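Local coordinates for chlorella virus DNA ligase-adenylate (Chlorella virus, PDB 1FVI), which probably seals nicks in duplex DNA in an ATP-dependent reaction, and is captured here with AMP bound in its nucleotide pocket, at residues I197-F203 with D230-E236; K190-I196 with K268-Y274; K34-M38 with N52-T56. The protein carries 1 engineered substitution. All blocks are in the same frame, centred on the assembly; numbering follows the deposited sequence.

Contact 1 of 3, residues I197-F203 with D230-E236; sequences ISMTALF and DVMGSIE
From Ser198–Glu236 to Ala201–Met232 the two strands run antiparallel, their short axes 150° apart, and a classic beta bulge sets both Gly233 and Ser234 against Thr200. The carbonyl of Thr200 therefore takes two amides, Gly233 N at 2.7 Å from Thr200 O and Ser234 N at a slightly longer reach. A second classic bulge lies at the far end, where Ile197 and Ser198 both face Glu236. The carboxylate of Glu236 works on the face it shares with Ser198, Thr200 and Ser234. Its chain kinks at the second torsion (chi2 58°), which folds the acid back along its own strand, where Ser234 OG donates to Glu236 OE2 at 2.7 Å. Thr200, crossing Glu236 at about a right angle, adds a weak bond from OG1 to Glu236 OE2 (3.1 Å), and Ser198 OG sends another weak one to OE1. Past the bulge, Asp230 fastens the loop: Phe203 N reaches the syn lone pair of Asp230 OD1 at 3.0 Å, while Val231 N meets the same oxygen on its anti side, out of the carboxylate plane. Two donors on one oxygen restrict the rotation of this carboxylate. Next to it, Leu202 and Val231 lie side by side, with Leu202 CD2 pressed to 3.5 Å from Val231 CG2, tight for two methyls. On the face opposite Glu236, Met199 and Ile235 run alongside each other, Met199 CG 3.7 Å from Ile235 CG2. Helix 252-260 receives Met199 and Met232 on Phe258, and Arg255 NH1 binds the carbonyls of Met232 and Gly233; strand 244-246 continues the antiparallel sheet of the OB-like domain beyond Ile235, which pairs with Ile246.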
loop_
_atom_site.group_PDB
_atom_site.type_symbol
_atom_site.label_atom_id
_atom_site.label_comp_id
_atom_site.label_asym_id
_atom_site.label_seq_id
_atom_site.Cartn_x
_atom_site.Cartn_y
_atom_site.Cartn_z
ATOM N N ILE A 197 -17.254 18.158 -13.943
ATOM C CA ILE A 197 -17.864 19.043 -14.932
ATOM C C ILE A 197 -17.556 18.619 -16.373
ATOM O O ILE A 197 -18.426 18.681 -17.233
ATOM C CB ILE A 197 -17.501 20.513 -14.695
ATOM C CG1 ILE A 197 -16.026 20.751 -14.936
ATOM C CG2 ILE A 197 -17.857 20.919 -13.261
ATOM C CD1 ILE A 197 -15.559 22.084 -14.393
ATOM N N SER A 198 -16.349 18.122 -16.616
ATOM C CA SER A 198 -15.965 17.656 -17.950
ATOM C C SER A 198 -14.833 16.609 -17.868
ATOM O O SER A 198 -14.328 16.330 -16.790
ATOM C CB SER A 198 -15.550 18.835 -18.843
ATOM O OG SER A 198 -14.386 19.469 -18.342
ATOM N N MET A 199 -14.476 16.011 -19.006
ATOM C CA MET A 199 -13.413 15.010 -19.071
ATOM C C MET A 199 -12.509 15.226 -20.270
ATOM O O MET A 199 -12.911 15.816 -21.277
ATOM C CB MET A 199 -13.985 13.596 -19.158
ATOM C CG MET A 199 -14.713 13.147 -17.926
ATOM S SD MET A 199 -15.306 11.477 -18.109
ATOM C CE MET A 199 -16.351 11.379 -16.630
ATOM N N THR A 200 -11.290 14.714 -20.160
ATOM C CA THR A 200 -10.313 14.827 -21.219
ATOM C C THR A 200 -9.822 13.412 -21.493
ATOM O O THR A 200 -9.477 12.691 -20.548
ATOM C CB THR A 200 -9.130 15.681 -20.778
ATOM O OG1 THR A 200 -9.614 16.935 -20.302
ATOM C CG2 THR A 200 -8.193 15.931 -21.935
ATOM N N ALA A 201 -9.839 13.012 -22.770
ATOM C CA ALA A 201 -9.396 11.682 -23.190
ATOM C C ALA A 201 -7.891 11.462 -22.979
ATOM O O ALA A 201 -7.122 12.423 -22.847
ATOM C CB ALA A 201 -9.757 11.452 -24.641
ATOM N N LEU A 202 -7.483 10.194 -22.993
ATOM C CA LEU A 202 -6.086 9.816 -22.785
ATOM C C LEU A 202 -5.210 9.728 -24.041
ATOM O O LEU A 202 -4.090 10.241 -24.047
ATOM C CB LEU A 202 -6.016 8.498 -22.004
ATOM C CG LEU A 202 -4.656 7.846 -21.724
ATOM C CD1 LEU A 202 -3.694 8.819 -21.035
ATOM C CD2 LEU A 202 -4.872 6.606 -20.863
ATOM N N PHE A 203 -5.682 9.040 -25.078
ATOM C CA PHE A 203 -4.901 8.904 -26.316
ATOM C C PHE A 203 -5.318 9.932 -27.366
ATOM O O PHE A 203 -5.462 9.591 -28.539
ATOM C CB PHE A 203 -5.054 7.503 -26.913
ATOM C CG PHE A 203 -5.022 6.391 -25.900
ATOM C CD1 PHE A 203 -6.173 5.661 -25.622
ATOM C CD2 PHE A 203 -3.840 6.047 -25.257
ATOM C CE1 PHE A 203 -6.151 4.597 -24.721
ATOM C CE2 PHE A 203 -3.803 4.983 -24.353
ATOM C CZ PHE A 203 -4.963 4.255 -24.085
ATOM N N ASP A 230 -11.052 5.028 -26.953
ATOM C CA ASP A 230 -10.235 5.832 -26.051
ATOM C C ASP A 230 -10.784 5.691 -24.629
ATOM O O ASP A 230 -11.884 5.164 -24.417
ATOM C CB ASP A 230 -10.297 7.297 -26.484
ATOM C CG ASP A 230 -9.078 8.099 -26.058
ATOM O OD1 ASP A 230 -8.329 7.660 -25.158
ATOM O OD2 ASP A 230 -8.870 9.187 -26.639
ATOM N N VAL A 231 -9.988 6.127 -23.659
ATOM C CA VAL A 231 -10.359 6.089 -22.249
ATOM C C VAL A 231 -10.096 7.472 -21.654
ATOM O O VAL A 231 -9.474 8.337 -22.300
ATOM C CB VAL A 231 -9.543 5.024 -21.472
ATOM C CG1 VAL A 231 -9.732 3.643 -22.110
ATOM C CG2 VAL A 231 -8.062 5.397 -21.434
ATOM N N MET A 232 -10.597 7.692 -20.442
ATOM C CA MET A 232 -10.418 8.979 -19.778
ATOM C C MET A 232 -8.969 9.196 -19.317
ATOM O O MET A 232 -8.312 8.276 -18.813
ATOM C CB MET A 232 -11.415 9.128 -18.616
ATOM C CG MET A 232 -11.231 10.387 -17.762
ATOM S SD MET A 232 -10.024 10.214 -16.400
ATOM C CE MET A 232 -11.025 9.285 -15.298
ATOM N N GLY A 233 -8.457 10.396 -19.580
ATOM C CA GLY A 233 -7.102 10.734 -19.185
ATOM C C GLY A 233 -7.167 11.527 -17.896
ATOM O O GLY A 233 -6.395 11.292 -16.966
ATOM N N SER A 234 -8.094 12.479 -17.841
ATOM C CA SER A 234 -8.275 13.295 -16.650
ATOM C C SER A 234 -9.703 13.804 -16.582
ATOM O O SER A 234 -10.415 13.847 -17.594
ATOM C CB SER A 234 -7.311 14.495 -16.635
ATOM O OG SER A 234 -7.722 15.521 -17.532
ATOM N N ILE A 235 -10.136 14.105 -15.364
ATOM C CA ILE A 235 -11.449 14.668 -15.134
ATOM C C ILE A 235 -11.234 16.052 -14.525
ATOM O O ILE A 235 -10.295 16.260 -13.749
ATOM C CB ILE A 235 -12.316 13.806 -14.204
ATOM C CG1 ILE A 235 -11.632 13.594 -12.844
ATOM C CG2 ILE A 235 -12.654 12.501 -14.882
ATOM C CD1 ILE A 235 -12.567 12.980 -11.785
ATOM N N GLU A 236 -12.035 17.015 -14.975
ATOM C CA GLU A 236 -11.956 18.382 -14.484
ATOM C C GLU A 236 -13.068 18.513 -13.470
ATOM O O GLU A 236 -14.208 18.107 -13.731
ATOM C CB GLU A 236 -12.095 19.380 -15.634
ATOM C CG GLU A 236 -10.909 19.364 -16.605
ATOM C CD GLU A 236 -10.663 17.995 -17.252
ATOM O OE1 GLU A 236 -11.636 17.397 -17.762
ATOM O OE2 GLU A 236 -9.499 17.519 -17.249
#

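Contact 2 of 3, residues K190-I196 with K268-Y274; sequences KDAEATI and KMVKFKY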
loop_
_atom_site.group_PDB
_atom_site.type_symbol
_atom_site.label_atom_id
_atom_site.label_comp_id
_atom_site.label_asym_id
_atom_site.label_seq_id
_atom_site.Cartn_x
_atom_site.Cartn_y
_atom_site.Cartn_z
ATOM N N LYS A 190 -5.249 15.371 2.686
ATOM C CA LYS A 190 -6.582 15.726 3.171
ATOM C C LYS A 190 -7.659 15.195 2.238
ATOM O O LYS A 190 -7.446 15.119 1.038
ATOM C CB LYS A 190 -6.660 17.256 3.224
ATOM C CG LYS A 190 -7.697 17.864 4.141
ATOM C CD LYS A 190 -7.448 19.375 4.215
ATOM C CE LYS A 190 -8.251 20.072 5.308
ATOM N NZ LYS A 190 -9.681 20.240 4.948
ATOM N N ASP A 191 -8.809 14.842 2.804
ATOM C CA ASP A 191 -9.950 14.341 2.053
ATOM C C ASP A 191 -10.875 15.475 1.652
ATOM O O ASP A 191 -11.278 16.292 2.484
ATOM C CB ASP A 191 -10.759 13.368 2.894
ATOM C CG ASP A 191 -10.089 12.044 3.043
ATOM O OD1 ASP A 191 -9.860 11.371 2.013
ATOM O OD2 ASP A 191 -9.792 11.681 4.198
ATOM N N ALA A 192 -11.256 15.485 0.382
ATOM C CA ALA A 192 -12.150 16.509 -0.134
ATOM C C ALA A 192 -13.057 15.934 -1.229
ATOM O O ALA A 192 -12.862 14.807 -1.700
ATOM C CB ALA A 192 -11.343 17.698 -0.660
ATOM N N GLU A 193 -14.075 16.703 -1.594
ATOM C CA GLU A 193 -15.022 16.294 -2.621
ATOM C C GLU A 193 -15.123 17.373 -3.682
ATOM O O GLU A 193 -14.987 18.560 -3.395
ATOM C CB GLU A 193 -16.412 16.043 -2.021
ATOM C CG GLU A 193 -16.585 14.700 -1.374
ATOM C CD GLU A 193 -17.934 14.559 -0.694
ATOM O OE1 GLU A 193 -18.939 15.069 -1.238
ATOM O OE2 GLU A 193 -17.994 13.936 0.388
ATOM N N ALA A 194 -15.396 16.945 -4.907
ATOM C CA ALA A 194 -15.522 17.858 -6.022
ATOM C C ALA A 194 -16.565 17.336 -7.004
ATOM O O ALA A 194 -16.821 16.130 -7.081
ATOM C CB ALA A 194 -14.187 18.016 -6.697
ATOM N N THR A 195 -17.225 18.252 -7.701
ATOM C CA THR A 195 -18.226 17.858 -8.673
ATOM C C THR A 195 -17.544 17.773 -10.034
ATOM O O THR A 195 -16.730 18.635 -10.369
ATOM C CB THR A 195 -19.384 18.885 -8.731
ATOM O OG1 THR A 195 -20.098 18.866 -7.490
ATOM C CG2 THR A 195 -20.352 18.566 -9.878
ATOM N N ILE A 196 -17.836 16.714 -10.788
ATOM C CA ILE A 196 -17.257 16.542 -12.116
ATOM C C ILE A 196 -18.001 17.450 -13.097
ATOM O O ILE A 196 -19.230 17.515 -13.073
ATOM C CB ILE A 196 -17.415 15.103 -12.605
ATOM C CG1 ILE A 196 -16.800 14.142 -11.587
ATOM C CG2 ILE A 196 -16.764 14.935 -13.982
ATOM C CD1 ILE A 196 -17.162 12.685 -11.829
ATOM N N LYS A 268 -21.493 14.282 -11.038
ATOM C CA LYS A 268 -21.266 13.367 -9.918
ATOM C C LYS A 268 -20.194 13.938 -8.989
ATOM O O LYS A 268 -19.295 14.670 -9.421
ATOM C CB LYS A 268 -20.842 11.979 -10.399
ATOM C CG LYS A 268 -21.961 11.161 -10.994
ATOM C CD LYS A 268 -23.106 10.960 -10.004
ATOM C CE LYS A 268 -24.284 10.232 -10.647
ATOM N NZ LYS A 268 -24.836 10.948 -11.844
ATOM N N MET A 269 -20.317 13.625 -7.706
ATOM C CA MET A 269 -19.365 14.083 -6.704
ATOM C C MET A 269 -18.277 13.011 -6.543
ATOM O O MET A 269 -18.583 11.840 -6.342
ATOM C CB MET A 269 -20.092 14.253 -5.370
ATOM C CG MET A 269 -19.398 15.162 -4.381
ATOM S SD MET A 269 -19.668 16.901 -4.789
ATOM C CE MET A 269 -20.817 17.403 -3.491
ATOM N N VAL A 270 -17.012 13.393 -6.653
ATOM C CA VAL A 270 -15.925 12.429 -6.467
ATOM C C VAL A 270 -15.118 12.733 -5.194
ATOM O O VAL A 270 -15.004 13.895 -4.781
ATOM C CB VAL A 270 -14.945 12.381 -7.694
ATOM C CG1 VAL A 270 -15.684 11.978 -8.953
ATOM C CG2 VAL A 270 -14.248 13.716 -7.898
ATOM N N LYS A 271 -14.656 11.676 -4.526
ATOM C CA LYS A 271 -13.816 11.806 -3.330
ATOM C C LYS A 271 -12.358 11.821 -3.815
ATOM O O LYS A 271 -11.978 11.009 -4.661
ATOM C CB LYS A 271 -14.011 10.609 -2.382
ATOM C CG LYS A 271 -15.464 10.289 -2.044
ATOM C CD LYS A 271 -15.583 9.327 -0.853
ATOM C CE LYS A 271 -14.953 7.964 -1.116
ATOM N NZ LYS A 271 -15.690 7.173 -2.145
ATOM N N PHE A 272 -11.555 12.753 -3.313
ATOM C CA PHE A 272 -10.142 12.833 -3.696
ATOM C C PHE A 272 -9.312 13.293 -2.516
ATOM O O PHE A 272 -9.852 13.663 -1.479
ATOM C CB PHE A 272 -9.915 13.768 -4.911
ATOM C CG PHE A 272 -10.113 15.252 -4.623
ATOM C CD1 PHE A 272 -9.013 16.117 -4.586
ATOM C CD2 PHE A 272 -11.391 15.783 -4.403
ATOM C CE1 PHE A 272 -9.173 17.486 -4.336
ATOM C CE2 PHE A 272 -11.562 17.147 -4.152
ATOM C CZ PHE A 272 -10.448 18.002 -4.117
ATOM N N LYS A 273 -7.999 13.204 -2.658
ATOM C CA LYS A 273 -7.076 13.644 -1.620
ATOM C C LYS A 273 -6.095 14.587 -2.282
ATOM O O LYS A 273 -5.927 14.563 -3.506
ATOM C CB LYS A 273 -6.309 12.455 -1.000
ATOM C CG LYS A 273 -7.099 11.646 0.038
ATOM C CD LYS A 273 -6.379 10.363 0.431
ATOM C CE LYS A 273 -7.210 9.511 1.397
ATOM N NZ LYS A 273 -7.350 10.122 2.757
ATOM N N TYR A 274 -5.440 15.404 -1.462
ATOM C CA TYR A 274 -4.447 16.364 -1.935
ATOM C C TYR A 274 -3.693 16.872 -0.717
ATOM O O TYR A 274 -4.101 16.619 0.412
ATOM C CB TYR A 274 -5.131 17.554 -2.649
ATOM C CG TYR A 274 -5.983 18.395 -1.726
ATOM C CD1 TYR A 274 -5.530 19.625 -1.264
ATOM C CD2 TYR A 274 -7.218 17.929 -1.273
ATOM C CE1 TYR A 274 -6.277 20.363 -0.374
ATOM C CE2 TYR A 274 -7.969 18.655 -0.389
ATOM C CZ TYR A 274 -7.499 19.875 0.062
ATOM O OH TYR A 274 -8.253 20.614 0.948
HETATM O O HOH W 1 -11.411 11.023 -0.436
#
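Lys268 O takes the amide of Ile196 at 2.9 Å, beginning a regular antiparallel ladder with residues 190-196, while the amine of Lys268 turns off to the carbonyl of Ser264. Met269 comes next, on the face of Thr195 and Glu193. With CG opposite the backbone N (chi1 -159°), Met269 crosses Glu193 at about a right angle, CG 3.2 Å from Glu193 OE1; the bend at chi2 then sets its sulfur 3.4 Å from Thr195 OG1. Val270 faces the other way: its CG1 is squeezed to 3.3 Å from Ile196 CD1, closer than usual for two carbons, and Ile291 of the next strand touches both side chains. The amide and carbonyl of Val270 both bond Ala194, a hydrogen-bonded pair of the ladder. These are neighbouring strands of the five-stranded antiparallel sheet in the OB-like domain, consistent with the OB fold common to ATP-dependent DNA ligases. Lys271 sends its amine to a weak bond with the carbonyl of Ile291. At Phe272, CG sits between the backbone N and the carbonyl carbon (chi1 70°), which swings the ring across the partner strand; its CE2 lies 3.5 Å from Ala192 CB and also touches Ala194 CB, and Tyr239 meets the ring edge-to-face. Lys273 lies alongside Asp191, and its NZ closes a salt bridge to Asp191 OD1 at 2.9 Å, on the syn side but 34° out of the carboxylate plane. A water donates both to that oxygen and to Phe272 O. The side chain of Lys273 is about 5 Å from that of Lys187, which binds AMP in another crystal structure of this protein though not in this model. Tyr274 repeats the ring placement of Phe272: Ala192 CB touches the ring edge at CE2 (3.5 Å), Lys190 CD packs by the hydroxyl, and that hydroxyl is hydrogen-bonded to Tyr239 OH.

Contact 3 of 3, residues K34-M38 with N52-T56; sequences KQTQM and NRLLT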
loop_
_atom_site.group_PDB
_atom_site.type_symbol
_atom_site.label_atom_id
_atom_site.label_comp_id
_atom_site.label_asym_id
_atom_site.label_seq_id
_atom_site.Cartn_x
_atom_site.Cartn_y
_atom_site.Cartn_z
ATOM N N LYS A 34 5.387 -15.024 9.679
ATOM C CA LYS A 34 5.751 -16.429 9.537
ATOM C C LYS A 34 6.596 -16.869 10.727
ATOM O O LYS A 34 7.755 -16.473 10.879
ATOM C CB LYS A 34 6.533 -16.648 8.237
ATOM C CG LYS A 34 7.236 -17.977 8.135
ATOM C CD LYS A 34 6.291 -19.123 8.323
ATOM C CE LYS A 34 7.070 -20.426 8.383
ATOM N NZ LYS A 34 7.899 -20.668 7.164
ATOM N N GLN A 35 5.975 -17.646 11.596
ATOM C CA GLN A 35 6.645 -18.186 12.760
ATOM C C GLN A 35 6.072 -19.585 12.975
ATOM O O GLN A 35 5.037 -19.744 13.637
ATOM C CB GLN A 35 6.421 -17.297 13.979
ATOM C CG GLN A 35 7.303 -17.665 15.150
ATOM C CD GLN A 35 7.767 -16.456 15.909
ATOM O OE1 GLN A 35 7.121 -16.024 16.855
ATOM N NE2 GLN A 35 8.888 -15.895 15.494
ATOM N N THR A 36 6.722 -20.560 12.322
ATOM C CA THR A 36 6.368 -21.982 12.326
ATOM C C THR A 36 5.223 -22.154 11.322
ATOM O O THR A 36 5.235 -23.057 10.489
ATOM C CB THR A 36 5.976 -22.487 13.741
ATOM O OG1 THR A 36 6.908 -21.977 14.707
ATOM C CG2 THR A 36 6.003 -24.021 13.798
ATOM N N GLN A 37 4.241 -21.260 11.418
ATOM C CA GLN A 37 3.088 -21.192 10.524
ATOM C C GLN A 37 2.692 -19.706 10.442
ATOM O O GLN A 37 3.283 -18.873 11.133
ATOM C CB GLN A 37 1.923 -22.005 11.066
ATOM C CG GLN A 37 1.379 -21.528 12.396
ATOM C CD GLN A 37 0.190 -22.345 12.866
ATOM O OE1 GLN A 37 -0.063 -22.450 14.067
ATOM N NE2 GLN A 37 -0.561 -22.915 11.918
ATOM N N MET A 38 1.721 -19.364 9.595
ATOM C CA MET A 38 1.293 -17.968 9.487
ATOM C C MET A 38 0.433 -17.545 10.673
ATOM O O MET A 38 -0.555 -18.201 11.017
ATOM C CB MET A 38 0.566 -17.690 8.174
ATOM C CG MET A 38 1.419 -17.925 6.942
ATOM S SD MET A 38 3.119 -17.264 6.999
ATOM C CE MET A 38 2.883 -15.523 6.706
ATOM N N ASN A 52 -2.601 -20.248 5.040
ATOM C CA ASN A 52 -1.618 -20.563 6.060
ATOM C C ASN A 52 -0.574 -21.531 5.501
ATOM O O ASN A 52 0.610 -21.196 5.428
ATOM C CB ASN A 52 -2.322 -21.141 7.290
ATOM C CG ASN A 52 -1.448 -21.099 8.541
ATOM O OD1 ASN A 52 -0.220 -21.069 8.451
ATOM N ND2 ASN A 52 -2.082 -21.067 9.710
ATOM N N ARG A 53 -1.034 -22.672 4.991
ATOM C CA ARG A 53 -0.139 -23.678 4.437
ATOM C C ARG A 53 0.700 -23.152 3.281
ATOM O O ARG A 53 1.919 -23.279 3.303
ATOM C CB ARG A 53 -0.934 -24.918 4.027
ATOM C CG ARG A 53 -0.147 -25.991 3.272
ATOM C CD ARG A 53 -0.319 -25.856 1.754
ATOM N NE ARG A 53 -1.721 -25.921 1.346
ATOM C CZ ARG A 53 -2.133 -26.009 0.085
ATOM N NH1 ARG A 53 -1.255 -26.044 -0.910
ATOM N NH2 ARG A 53 -3.432 -26.056 -0.180
ATOM N N LEU A 54 0.048 -22.557 2.284
ATOM C CA LEU A 54 0.730 -22.005 1.115
ATOM C C LEU A 54 1.847 -21.032 1.498
ATOM O O LEU A 54 3.001 -21.189 1.077
ATOM C CB LEU A 54 -0.270 -21.287 0.194
ATOM C CG LEU A 54 -1.305 -22.088 -0.612
ATOM C CD1 LEU A 54 -2.281 -21.159 -1.329
ATOM C CD2 LEU A 54 -0.604 -22.971 -1.619
ATOM N N LEU A 55 1.499 -20.012 2.279
ATOM C CA LEU A 55 2.493 -19.029 2.704
ATOM C C LEU A 55 3.596 -19.644 3.576
ATOM O O LEU A 55 4.752 -19.260 3.440
ATOM C CB LEU A 55 1.828 -17.858 3.434
ATOM C CG LEU A 55 0.937 -16.935 2.596
ATOM C CD1 LEU A 55 0.206 -15.951 3.504
ATOM C CD2 LEU A 55 1.763 -16.207 1.552
ATOM N N THR A 56 3.257 -20.598 4.452
ATOM C CA THR A 56 4.282 -21.221 5.299
ATOM C C THR A 56 5.288 -22.001 4.445
ATOM O O THR A 56 6.474 -22.050 4.765
ATOM C CB THR A 56 3.698 -22.155 6.394
ATOM O OG1 THR A 56 3.022 -23.257 5.785
ATOM C CG2 THR A 56 2.741 -21.415 7.277
#
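Two hydrogen bonds tie residues 34-38 to helix 49-58, one at each end of the segment 52-56. Met38 N donates a hydrogen bond to Asn52 OD1 at 2.8 Å, arriving from above the amide plane, 35° out of it. Asn52 reaches it because its CG is anti to the backbone N (chi1 -162°), and ND2 of the same amide binds the carbonyl of Ile46. At the other end, the bent chain of Lys34 brings NZ to 3.1 Å from Thr56 O, in the carbonyl plane and on a lone pair; the carbonyl of Leu59 takes a second bond from this amine. Thr56 keeps its hydroxyl within the helix, with OG1 bonded to Arg53 O at 2.7 Å. Apolar contact fills in between. Met38 crosses Leu55 at about a right angle, with Met38 CG 3.5 Å from Leu55 CB, and both side chains reach Tyr94 of strand 92-99. The chemistry thus joins the turn between strands 30-34 and 38-39 to the helix: buried Asn52 has both ends of its amide bonded, and the lysine amine, gripping two carbonyls near the helix C-terminus, would probably offset the negative end of the helix dipole.

In the fold
Contact 3 closes first along the chain, in the region assigned to the ATP-dependent ligase domain, where it joins helix 49-58 to the turn beside strand 38-39 at one border of a mixed sheet. Contacts 1 and 2 come later and belong together: both use the long strand 190-201, paired with 232-237 over its later half and with 269-275 over its earlier half. Their centres are about 16 Å apart, and Ile235 packs on Val270 between them. Contact 3 lies about 45 Å from contact 1 and about 40 Å from contact 2, centre to centre, on the opposite side of the chain's centre. The three thus sample both halves of a two-domain ligase, with AMP bound to the nucleotide-binding part.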